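Local coordinates for hydroxyglutarate synthase (Pseudomonas putida, PDB 6W1G), which catalyses the iron(II)-dependent decarboxylation and hydroxylation of 2-oxoadipate to D-2-hydroxyglutarate in D-lysine catabolism, at residues 358-367 with 384-394; 300-309 with 351-359. All coordinates share one frame; numbering follows the deposited sequence.

Overall arrangement
Both contacts lie away from the metal site and are partly buried. The centre of contact 2 lies about 19 Å from that of the chain, with 8 of its 14 touching residues buried; contact 1 is further out, centred about 27 Å away, with 7 of 19, and the two centres are about 17 Å apart. They run in series through Tyr358 and Phe359: helix 348-353 ends in contact 2, and strand 359-363 then enters contact 1. In each, a threonine N-cap and a lysine two residues later bind carbonyls of a Schellman turn. Contact 1 is chiefly a two-stranded antiparallel ladder with aromatic side chains, whereas contact 2 has a single backbone bridge and a methyl-on-tyrosine contact.

Contact 1 of 2, residues 358-367 with 384-394; sequences YFRYFATEKG and IDAGHVHFEAL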
loop_
_atom_site.group_PDB
_atom_site.type_symbol
_atom_site.label_atom_id
_atom_site.label_comp_id
_atom_site.label_asym_id
_atom_site.label_seq_id
_atom_site.Cartn_x
_atom_site.Cartn_y
_atom_site.Cartn_z
ATOM N N TYR A 358 -13.145 -3.804 -10.739
ATOM C CA TYR A 358 -14.030 -2.688 -10.404
ATOM C C TYR A 358 -13.690 -1.494 -11.284
ATOM O O TYR A 358 -12.540 -1.293 -11.670
ATOM C CB TYR A 358 -13.860 -2.297 -8.923
ATOM C CG TYR A 358 -14.350 -3.346 -7.989
ATOM C CD1 TYR A 358 -15.697 -3.537 -7.768
ATOM C CD2 TYR A 358 -13.445 -4.158 -7.297
ATOM C CE1 TYR A 358 -16.137 -4.509 -6.893
ATOM C CE2 TYR A 358 -13.860 -5.115 -6.410
ATOM C CZ TYR A 358 -15.230 -5.306 -6.216
ATOM O OH TYR A 358 -15.671 -6.292 -5.375
ATOM N N PHE A 359 -14.725 -0.697 -11.562
ATOM C CA PHE A 359 -14.644 0.448 -12.469
ATOM C C PHE A 359 -15.239 1.678 -11.852
ATOM O O PHE A 359 -16.096 1.617 -10.986
ATOM C CB PHE A 359 -15.352 0.114 -13.796
ATOM C CG PHE A 359 -14.604 -0.910 -14.603
ATOM C CD1 PHE A 359 -14.737 -2.283 -14.382
ATOM C CD2 PHE A 359 -13.649 -0.479 -15.525
ATOM C CE1 PHE A 359 -13.919 -3.179 -15.070
ATOM C CE2 PHE A 359 -12.864 -1.383 -16.225
ATOM C CZ PHE A 359 -12.979 -2.709 -15.989
ATOM N N ARG A 360 -14.825 2.824 -12.356
ATOM C CA ARG A 360 -15.576 4.072 -12.173
ATOM C C ARG A 360 -16.049 4.570 -13.522
ATOM O O ARG A 360 -15.365 4.448 -14.535
ATOM C CB ARG A 360 -14.701 5.143 -11.479
ATOM C CG ARG A 360 -14.319 4.763 -10.077
ATOM C CD ARG A 360 -13.344 5.819 -9.464
ATOM N NE ARG A 360 -14.062 7.023 -9.116
ATOM C CZ ARG A 360 -13.534 8.230 -9.114
ATOM N NH1 ARG A 360 -12.269 8.427 -9.394
ATOM N NH2 ARG A 360 -14.312 9.264 -8.813
ATOM N N TYR A 361 -17.230 5.141 -13.488
ATOM C CA TYR A 361 -17.964 5.613 -14.635
ATOM C C TYR A 361 -18.111 7.118 -14.544
ATOM O O TYR A 361 -18.381 7.640 -13.464
ATOM C CB TYR A 361 -19.350 4.961 -14.663
ATOM C CG TYR A 361 -19.265 3.461 -14.862
ATOM C CD1 TYR A 361 -19.053 2.589 -13.779
ATOM C CD2 TYR A 361 -19.350 2.903 -16.103
ATOM C CE1 TYR A 361 -18.977 1.236 -13.932
ATOM C CE2 TYR A 361 -19.251 1.536 -16.297
ATOM C CZ TYR A 361 -19.045 0.707 -15.213
ATOM O OH TYR A 361 -18.967 -0.621 -15.423
ATOM N N PHE A 362 -17.999 7.813 -15.680
ATOM C CA PHE A 362 -18.005 9.263 -15.740
ATOM C C PHE A 362 -18.869 9.766 -16.890
ATOM O O PHE A 362 -18.800 9.256 -18.002
ATOM C CB PHE A 362 -16.581 9.786 -15.934
ATOM C CG PHE A 362 -15.630 9.293 -14.875
ATOM C CD1 PHE A 362 -15.589 9.865 -13.613
ATOM C CD2 PHE A 362 -14.811 8.197 -15.114
ATOM C CE1 PHE A 362 -14.748 9.384 -12.636
ATOM C CE2 PHE A 362 -13.975 7.717 -14.116
ATOM C CZ PHE A 362 -13.936 8.303 -12.893
ATOM N N ALA A 363 -19.624 10.836 -16.625
ATOM C CA ALA A 363 -20.305 11.536 -17.698
ATOM C C ALA A 363 -19.292 12.243 -18.585
ATOM O O ALA A 363 -18.412 12.950 -18.095
ATOM C CB ALA A 363 -21.237 12.567 -17.071
ATOM N N THR A 364 -19.437 12.098 -19.882
ATOM C CA THR A 364 -18.572 12.775 -20.822
ATOM C C THR A 364 -19.133 14.138 -21.204
ATOM O O THR A 364 -20.280 14.479 -20.946
ATOM C CB THR A 364 -18.381 11.949 -22.088
ATOM O OG1 THR A 364 -19.623 11.949 -22.763
ATOM C CG2 THR A 364 -17.931 10.530 -21.804
ATOM N N GLU A 365 -18.299 14.927 -21.867
ATOM C CA GLU A 365 -18.773 16.203 -22.381
ATOM C C GLU A 365 -19.943 15.997 -23.340
ATOM O O GLU A 365 -20.930 16.757 -23.306
ATOM C CB GLU A 365 -17.652 16.977 -23.044
ATOM C CG GLU A 365 -16.629 17.480 -22.061
ATOM C CD GLU A 365 -15.543 18.311 -22.714
ATOM O OE1 GLU A 365 -15.663 18.576 -23.927
ATOM O OE2 GLU A 365 -14.592 18.702 -22.010
ATOM N N LYS A 366 -19.833 14.995 -24.212
ATOM C CA LYS A 366 -20.933 14.682 -25.120
ATOM C C LYS A 366 -22.192 14.313 -24.341
ATOM O O LYS A 366 -23.300 14.746 -24.679
ATOM C CB LYS A 366 -20.517 13.544 -26.052
ATOM C CG LYS A 366 -21.581 13.124 -27.040
ATOM C CD LYS A 366 -21.083 12.027 -27.961
ATOM C CE LYS A 366 -22.139 11.564 -28.902
ATOM N NZ LYS A 366 -21.602 10.568 -29.860
ATOM N N GLY A 367 -22.058 13.479 -23.320
ATOM C CA GLY A 367 -23.213 13.117 -22.538
ATOM C C GLY A 367 -23.826 14.306 -21.852
ATOM O O GLY A 367 -25.051 14.440 -21.828
ATOM N N ILE A 384 -22.442 4.073 -23.011
ATOM C CA ILE A 384 -21.015 3.925 -23.282
ATOM C C ILE A 384 -20.784 3.887 -24.788
ATOM O O ILE A 384 -19.909 4.597 -25.307
ATOM C CB ILE A 384 -20.484 2.660 -22.600
ATOM C CG1 ILE A 384 -20.482 2.820 -21.065
ATOM C CG2 ILE A 384 -19.101 2.300 -23.123
ATOM C CD1 ILE A 384 -20.326 1.517 -20.317
ATOM N N ASP A 385 -21.558 3.069 -25.504
ATOM C CA ASP A 385 -21.345 2.931 -26.938
ATOM C C ASP A 385 -21.549 4.246 -27.672
ATOM O O ASP A 385 -20.869 4.515 -28.672
ATOM C CB ASP A 385 -22.286 1.862 -27.504
ATOM C CG ASP A 385 -21.975 0.451 -27.038
ATOM O OD1 ASP A 385 -20.911 0.217 -26.452
ATOM O OD2 ASP A 385 -22.818 -0.442 -27.287
ATOM N N ALA A 386 -22.490 5.056 -27.222
ATOM C CA ALA A 386 -22.752 6.354 -27.851
ATOM C C ALA A 386 -21.819 7.459 -27.370
ATOM O O ALA A 386 -21.948 8.598 -27.806
ATOM C CB ALA A 386 -24.188 6.774 -27.558
ATOM N N GLY A 387 -20.889 7.132 -26.459
ATOM C CA GLY A 387 -19.937 8.138 -26.013
ATOM C C GLY A 387 -20.444 9.085 -24.948
ATOM O O GLY A 387 -19.814 10.132 -24.744
ATOM N N HIS A 388 -21.547 8.748 -24.275
ATOM C CA HIS A 388 -22.071 9.601 -23.200
ATOM C C HIS A 388 -21.467 9.306 -21.845
ATOM O O HIS A 388 -21.551 10.149 -20.947
ATOM C CB HIS A 388 -23.582 9.440 -23.114
ATOM C CG HIS A 388 -24.304 9.977 -24.281
ATOM N ND1 HIS A 388 -25.535 10.553 -24.171
ATOM C CD2 HIS A 388 -23.978 10.041 -25.588
ATOM C CE1 HIS A 388 -25.982 10.886 -25.358
ATOM N NE2 HIS A 388 -25.076 10.574 -26.243
ATOM N N VAL A 389 -20.948 8.097 -21.650
ATOM C CA VAL A 389 -20.354 7.612 -20.408
ATOM C C VAL A 389 -19.000 7.015 -20.762
ATOM O O VAL A 389 -18.901 6.266 -21.732
ATOM C CB VAL A 389 -21.252 6.551 -19.763
ATOM C CG1 VAL A 389 -20.571 5.882 -18.536
ATOM C CG2 VAL A 389 -22.545 7.189 -19.317
ATOM N N HIS A 390 -17.988 7.326 -19.971
ATOM C CA HIS A 390 -16.660 6.747 -20.116
ATOM C C HIS A 390 -16.315 5.997 -18.828
ATOM O O HIS A 390 -16.675 6.445 -17.755
ATOM C CB HIS A 390 -15.652 7.903 -20.297
ATOM C CG HIS A 390 -14.263 7.443 -20.521
ATOM N ND1 HIS A 390 -13.801 7.080 -21.758
ATOM C CD2 HIS A 390 -13.258 7.212 -19.654
ATOM C CE1 HIS A 390 -12.536 6.690 -21.652
ATOM N NE2 HIS A 390 -12.197 6.724 -20.374
ATOM N N PHE A 391 -15.640 4.862 -18.946
ATOM C CA PHE A 391 -15.218 4.102 -17.789
ATOM C C PHE A 391 -13.715 3.879 -17.761
ATOM O O PHE A 391 -13.057 3.776 -18.802
ATOM C CB PHE A 391 -15.992 2.780 -17.657
ATOM C CG PHE A 391 -15.749 1.786 -18.763
ATOM C CD1 PHE A 391 -14.754 0.823 -18.680
ATOM C CD2 PHE A 391 -16.528 1.766 -19.875
ATOM C CE1 PHE A 391 -14.599 -0.111 -19.710
ATOM C CE2 PHE A 391 -16.331 0.850 -20.901
ATOM C CZ PHE A 391 -15.364 -0.080 -20.801
ATOM N N GLU A 392 -13.188 3.799 -16.550
ATOM C CA GLU A 392 -11.804 3.412 -16.312
ATOM C C GLU A 392 -11.775 2.484 -15.122
ATOM O O GLU A 392 -12.644 2.568 -14.249
ATOM C CB GLU A 392 -10.882 4.596 -16.033
ATOM C CG GLU A 392 -10.673 5.602 -17.183
ATOM C CD GLU A 392 -9.905 5.058 -18.393
ATOM O OE1 GLU A 392 -9.289 3.976 -18.316
ATOM O OE2 GLU A 392 -9.903 5.789 -19.421
ATOM N N ALA A 393 -10.761 1.628 -15.049
ATOM C CA ALA A 393 -10.647 0.791 -13.875
ATOM C C ALA A 393 -10.417 1.622 -12.619
ATOM O O ALA A 393 -9.770 2.669 -12.637
ATOM C CB ALA A 393 -9.513 -0.211 -14.039
ATOM N N LEU A 394 -10.948 1.111 -11.516
ATOM C CA LEU A 394 -10.721 1.660 -10.188
ATOM C C LEU A 394 -9.370 1.206 -9.683
ATOM O O LEU A 394 -9.141 -0.000 -9.608
ATOM C CB LEU A 394 -11.820 1.151 -9.273
ATOM C CG LEU A 394 -11.738 1.631 -7.820
ATOM C CD1 LEU A 394 -11.834 3.105 -7.690
ATOM C CD2 LEU A 394 -12.806 0.898 -6.999
HETATM O O HOH W 1 -26.490 11.973 -21.964
#
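Two hydrogen bonds hold Thr364 OG1: it donates to Gly387 O at 2.7 Å, in the carbonyl plane and on a lone pair, and accepts from Gly367 N as the N-cap of helix 365-369. A chi1 of 69° sets OG1 between the backbone N and the carbonyl carbon, while CG2 turns to His390 CB. The fully extended Lys366 carries NZ to 2.9 Å from Ala386 O, in the Schellman motif that closes helix 380-385 at Gly387. Its chain crosses the His388 side chain, and His388 CB packs on Gly367 CA at 3.7 Å; a water joins His388 ND1 to Gly367 O.

Beyond this turn the strands pair antiparallel, with Arg360-Glu392 and Phe362-His390 as hydrogen-bonded pairs. Tyr361, Phe391 and Val389 share one face. Tyr361 CD2 lies 3.7 Å from Phe391 CB, and Val389 CG1 and Ile384 CD1 meet the edge of the tyrosine ring. Phe391 turns its own edge to the face of Phe359 in an offset edge-to-face pair, centroids 5.5 Å apart and planes at 81°. On the other face, Phe362 CZ stands over the Arg360 guanidinium, and His390 NE2 donates in its ring plane to Glu392 OE2 (2.7 Å), meeting the carboxylate from above. Just past the strand end, Leu394 CD1 touches Arg360 CD at 3.6 Å.

Helix 440-458 packs on Tyr361 and Val389 through Leu452 and Cys455, and Trp58 of helix 50-59 stacks on His390. From helix 348-353, Arg352 bonds Tyr361 OH and makes a cation-pi contact with Phe391, tying the two-stranded antiparallel sheet to three helices.

Contact 2 of 2, residues 300-309 with 351-359; sequences AALTPKGRQL and MREQGLAYF
Leu302 and Ala357 form a single backbone bridge, with Tyr358 N bonded to Ala301 O at 3.0 Å and Thr303 N to Leu356 O at 3.1 Å. The threonine continues this link through its side chain: OG1 donates to Gly355 O at 2.7 Å and accepts from Gly306 N, capping helix 304-321. A chi1 of 62° points OG1 at the turn and leaves CG2 anti to the carbonyl carbon, over the face of the Tyr358 ring, 3.8 Å from its centroid and only 9° off the normal, a CH-pi contact. The same ring lays CE2 against Leu302 O at 3.3 Å, and Pro304 CD lies against Tyr358 OH, the proline crossing the tyrosine at about a right angle.

Lys305 is extended throughout, its methylenes crossing Leu356 CD2, and NZ reaches Gln354 O at 2.8 Å in the Schellman turn ending helix 348-353. A water accepts a weak bond from this ammonium and donates to Gln354 OE1, while Gln354 NE2 bonds Gln350. At the other end Ala300 CB rests on Ala357 CB, 4.2 Å away, and near Met351 CE.

The contact thus joins the start of helix 304-321 to the end of helix 348-353, with helix 440-458 packing on Ala301, Pro304 and Tyr358 through Tyr444, Leu441 and Glu448.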
loop_
_atom_site.group_PDB
_atom_site.type_symbol
_atom_site.label_atom_id
_atom_site.label_comp_id
_atom_site.label_asym_id
_atom_site.label_seq_id
_atom_site.Cartn_x
_atom_site.Cartn_y
_atom_site.Cartn_z
ATOM N N ALA A 300 -5.617 -2.138 -11.627
ATOM C CA ALA A 300 -7.033 -2.235 -11.308
ATOM C C ALA A 300 -7.290 -3.093 -10.086
ATOM O O ALA A 300 -6.776 -4.210 -9.934
ATOM C CB ALA A 300 -7.757 -2.845 -12.489
ATOM N N ALA A 301 -8.222 -2.627 -9.261
ATOM C CA ALA A 301 -8.778 -3.450 -8.204
ATOM C C ALA A 301 -9.618 -4.563 -8.824
ATOM O O ALA A 301 -10.393 -4.339 -9.752
ATOM C CB ALA A 301 -9.637 -2.563 -7.321
ATOM N N LEU A 302 -9.471 -5.771 -8.288
ATOM C CA LEU A 302 -10.182 -6.960 -8.762
ATOM C C LEU A 302 -11.359 -7.308 -7.871
ATOM O O LEU A 302 -11.313 -7.154 -6.650
ATOM C CB LEU A 302 -9.245 -8.152 -8.850
ATOM C CG LEU A 302 -8.072 -8.001 -9.784
ATOM C CD1 LEU A 302 -7.269 -9.271 -9.882
ATOM C CD2 LEU A 302 -8.574 -7.530 -11.170
ATOM N N THR A 303 -12.425 -7.794 -8.503
ATOM C CA THR A 303 -13.561 -8.348 -7.803
ATOM C C THR A 303 -13.157 -9.712 -7.201
ATOM O O THR A 303 -12.122 -10.260 -7.533
ATOM C CB THR A 303 -14.705 -8.562 -8.811
ATOM O OG1 THR A 303 -14.225 -9.501 -9.747
ATOM C CG2 THR A 303 -15.068 -7.247 -9.477
ATOM N N PRO A 304 -14.030 -10.326 -6.405
ATOM C CA PRO A 304 -13.783 -11.717 -5.968
ATOM C C PRO A 304 -13.513 -12.655 -7.121
ATOM O O PRO A 304 -12.597 -13.475 -7.075
ATOM C CB PRO A 304 -15.046 -12.062 -5.165
ATOM C CG PRO A 304 -15.486 -10.740 -4.603
ATOM C CD PRO A 304 -15.162 -9.718 -5.711
ATOM N N LYS A 305 -14.280 -12.505 -8.199
ATOM C CA LYS A 305 -14.070 -13.339 -9.372
ATOM C C LYS A 305 -12.700 -13.104 -9.993
ATOM O O LYS A 305 -12.025 -14.065 -10.388
ATOM C CB LYS A 305 -15.187 -13.099 -10.383
ATOM C CG LYS A 305 -15.050 -13.941 -11.649
ATOM C CD LYS A 305 -16.146 -13.558 -12.632
ATOM C CE LYS A 305 -16.029 -14.314 -13.935
ATOM N NZ LYS A 305 -17.129 -13.939 -14.872
ATOM N N GLY A 306 -12.306 -11.835 -10.160
ATOM C CA GLY A 306 -10.992 -11.541 -10.708
ATOM C C GLY A 306 -9.877 -12.039 -9.818
ATOM O O GLY A 306 -8.844 -12.488 -10.319
ATOM N N ARG A 307 -10.073 -11.929 -8.496
ATOM C CA ARG A 307 -9.063 -12.422 -7.549
ATOM C C ARG A 307 -8.899 -13.928 -7.675
ATOM O O ARG A 307 -7.781 -14.438 -7.595
ATOM C CB ARG A 307 -9.422 -12.015 -6.122
ATOM C CG ARG A 307 -8.851 -10.660 -5.687
ATOM C CD ARG A 307 -7.298 -10.731 -5.533
ATOM N NE ARG A 307 -6.984 -11.889 -4.684
ATOM C CZ ARG A 307 -7.068 -11.911 -3.355
ATOM N NH1 ARG A 307 -7.424 -10.827 -2.686
ATOM N NH2 ARG A 307 -6.793 -13.023 -2.686
ATOM N N GLN A 308 -9.995 -14.643 -7.864
ATOM C CA GLN A 308 -9.915 -16.087 -8.052
ATOM C C GLN A 308 -9.128 -16.446 -9.306
ATOM O O GLN A 308 -8.294 -17.358 -9.282
ATOM C CB GLN A 308 -11.334 -16.623 -8.133
ATOM C CG GLN A 308 -12.070 -16.551 -6.799
ATOM C CD GLN A 308 -13.557 -16.855 -6.880
ATOM O OE1 GLN A 308 -14.057 -17.361 -7.882
ATOM N NE2 GLN A 308 -14.276 -16.535 -5.805
ATOM N N LEU A 309 -9.353 -15.716 -10.397
ATOM C CA LEU A 309 -8.614 -15.970 -11.629
ATOM C C LEU A 309 -7.131 -15.638 -11.463
ATOM O O LEU A 309 -6.261 -16.425 -11.846
ATOM C CB LEU A 309 -9.280 -15.195 -12.766
ATOM C CG LEU A 309 -8.635 -15.396 -14.122
ATOM C CD1 LEU A 309 -8.619 -16.875 -14.581
ATOM C CD2 LEU A 309 -9.346 -14.520 -15.153
ATOM N N MET A 351 -12.837 -7.058 -19.241
ATOM C CA MET A 351 -12.688 -7.048 -17.806
ATOM C C MET A 351 -13.944 -6.532 -17.125
ATOM O O MET A 351 -14.334 -7.018 -16.059
ATOM C CB MET A 351 -11.502 -6.155 -17.417
ATOM C CG MET A 351 -10.133 -6.695 -17.829
ATOM S SD MET A 351 -8.776 -5.525 -17.819
ATOM C CE MET A 351 -8.629 -5.104 -16.097
ATOM N N ARG A 352 -14.590 -5.545 -17.739
ATOM C CA ARG A 352 -15.852 -5.042 -17.249
ATOM C C ARG A 352 -16.982 -6.050 -17.437
ATOM O O ARG A 352 -17.714 -6.358 -16.485
ATOM C CB ARG A 352 -16.140 -3.720 -17.927
ATOM C CG ARG A 352 -17.443 -3.128 -17.497
ATOM C CD ARG A 352 -17.750 -1.763 -18.200
ATOM N NE ARG A 352 -19.201 -1.567 -18.046
ATOM C CZ ARG A 352 -20.154 -1.848 -18.911
ATOM N NH1 ARG A 352 -19.977 -2.301 -20.154
ATOM N NH2 ARG A 352 -21.410 -1.585 -18.543
ATOM N N GLU A 353 -17.188 -6.526 -18.658
ATOM C CA GLU A 353 -18.333 -7.379 -18.932
ATOM C C GLU A 353 -18.275 -8.693 -18.169
ATOM O O GLU A 353 -19.318 -9.200 -17.731
ATOM C CB GLU A 353 -18.450 -7.636 -20.438
ATOM C CG GLU A 353 -19.739 -8.218 -20.859
ATOM C CD GLU A 353 -19.834 -8.273 -22.353
ATOM O OE1 GLU A 353 -20.261 -7.264 -22.965
ATOM O OE2 GLU A 353 -19.457 -9.317 -22.930
ATOM N N GLN A 354 -17.069 -9.250 -17.991
ATOM C CA GLN A 354 -16.890 -10.478 -17.236
ATOM C C GLN A 354 -16.824 -10.247 -15.739
ATOM O O GLN A 354 -16.675 -11.219 -14.987
ATOM C CB GLN A 354 -15.646 -11.202 -17.735
ATOM C CG GLN A 354 -15.762 -11.710 -19.133
ATOM C CD GLN A 354 -14.507 -12.468 -19.564
ATOM O OE1 GLN A 354 -13.955 -13.258 -18.806
ATOM N NE2 GLN A 354 -14.067 -12.219 -20.758
ATOM N N GLY A 355 -16.931 -9.008 -15.277
ATOM C CA GLY A 355 -16.981 -8.745 -13.848
ATOM C C GLY A 355 -15.697 -9.095 -13.133
ATOM O O GLY A 355 -15.743 -9.597 -11.998
ATOM N N LEU A 356 -14.549 -8.842 -13.775
ATOM C CA LEU A 356 -13.269 -9.205 -13.187
ATOM C C LEU A 356 -12.626 -8.098 -12.375
ATOM O O LEU A 356 -11.782 -8.362 -11.510
ATOM C CB LEU A 356 -12.292 -9.643 -14.286
ATOM C CG LEU A 356 -12.775 -10.874 -15.053
ATOM C CD1 LEU A 356 -11.893 -11.112 -16.215
ATOM C CD2 LEU A 356 -12.830 -12.084 -14.177
ATOM N N ALA A 357 -12.972 -6.853 -12.644
ATOM C CA ALA A 357 -12.371 -5.697 -12.021
ATOM C C ALA A 357 -13.453 -4.699 -11.670
ATOM O O ALA A 357 -14.548 -4.739 -12.226
ATOM C CB ALA A 357 -11.346 -5.020 -12.896
ATOM N N TYR A 358 -13.145 -3.804 -10.739
ATOM C CA TYR A 358 -14.030 -2.688 -10.404
ATOM C C TYR A 358 -13.690 -1.494 -11.284
ATOM O O TYR A 358 -12.540 -1.293 -11.670
ATOM C CB TYR A 358 -13.860 -2.297 -8.923
ATOM C CG TYR A 358 -14.350 -3.346 -7.989
ATOM C CD1 TYR A 358 -15.697 -3.537 -7.768
ATOM C CD2 TYR A 358 -13.445 -4.158 -7.297
ATOM C CE1 TYR A 358 -16.137 -4.509 -6.893
ATOM C CE2 TYR A 358 -13.860 -5.115 -6.410
ATOM C CZ TYR A 358 -15.230 -5.306 -6.216
ATOM O OH TYR A 358 -15.671 -6.292 -5.375
ATOM N N PHE A 359 -14.725 -0.697 -11.562
ATOM C CA PHE A 359 -14.644 0.448 -12.469
ATOM C C PHE A 359 -15.239 1.678 -11.852
ATOM O O PHE A 359 -16.096 1.617 -10.986
ATOM C CB PHE A 359 -15.352 0.114 -13.796
ATOM C CG PHE A 359 -14.604 -0.910 -14.603
ATOM C CD1 PHE A 359 -14.737 -2.283 -14.382
ATOM C CD2 PHE A 359 -13.649 -0.479 -15.525
ATOM C CE1 PHE A 359 -13.919 -3.179 -15.070
ATOM C CE2 PHE A 359 -12.864 -1.383 -16.225
ATOM C CZ PHE A 359 -12.979 -2.709 -15.989
HETATM O O HOH W 2 -15.077 -14.759 -16.929
#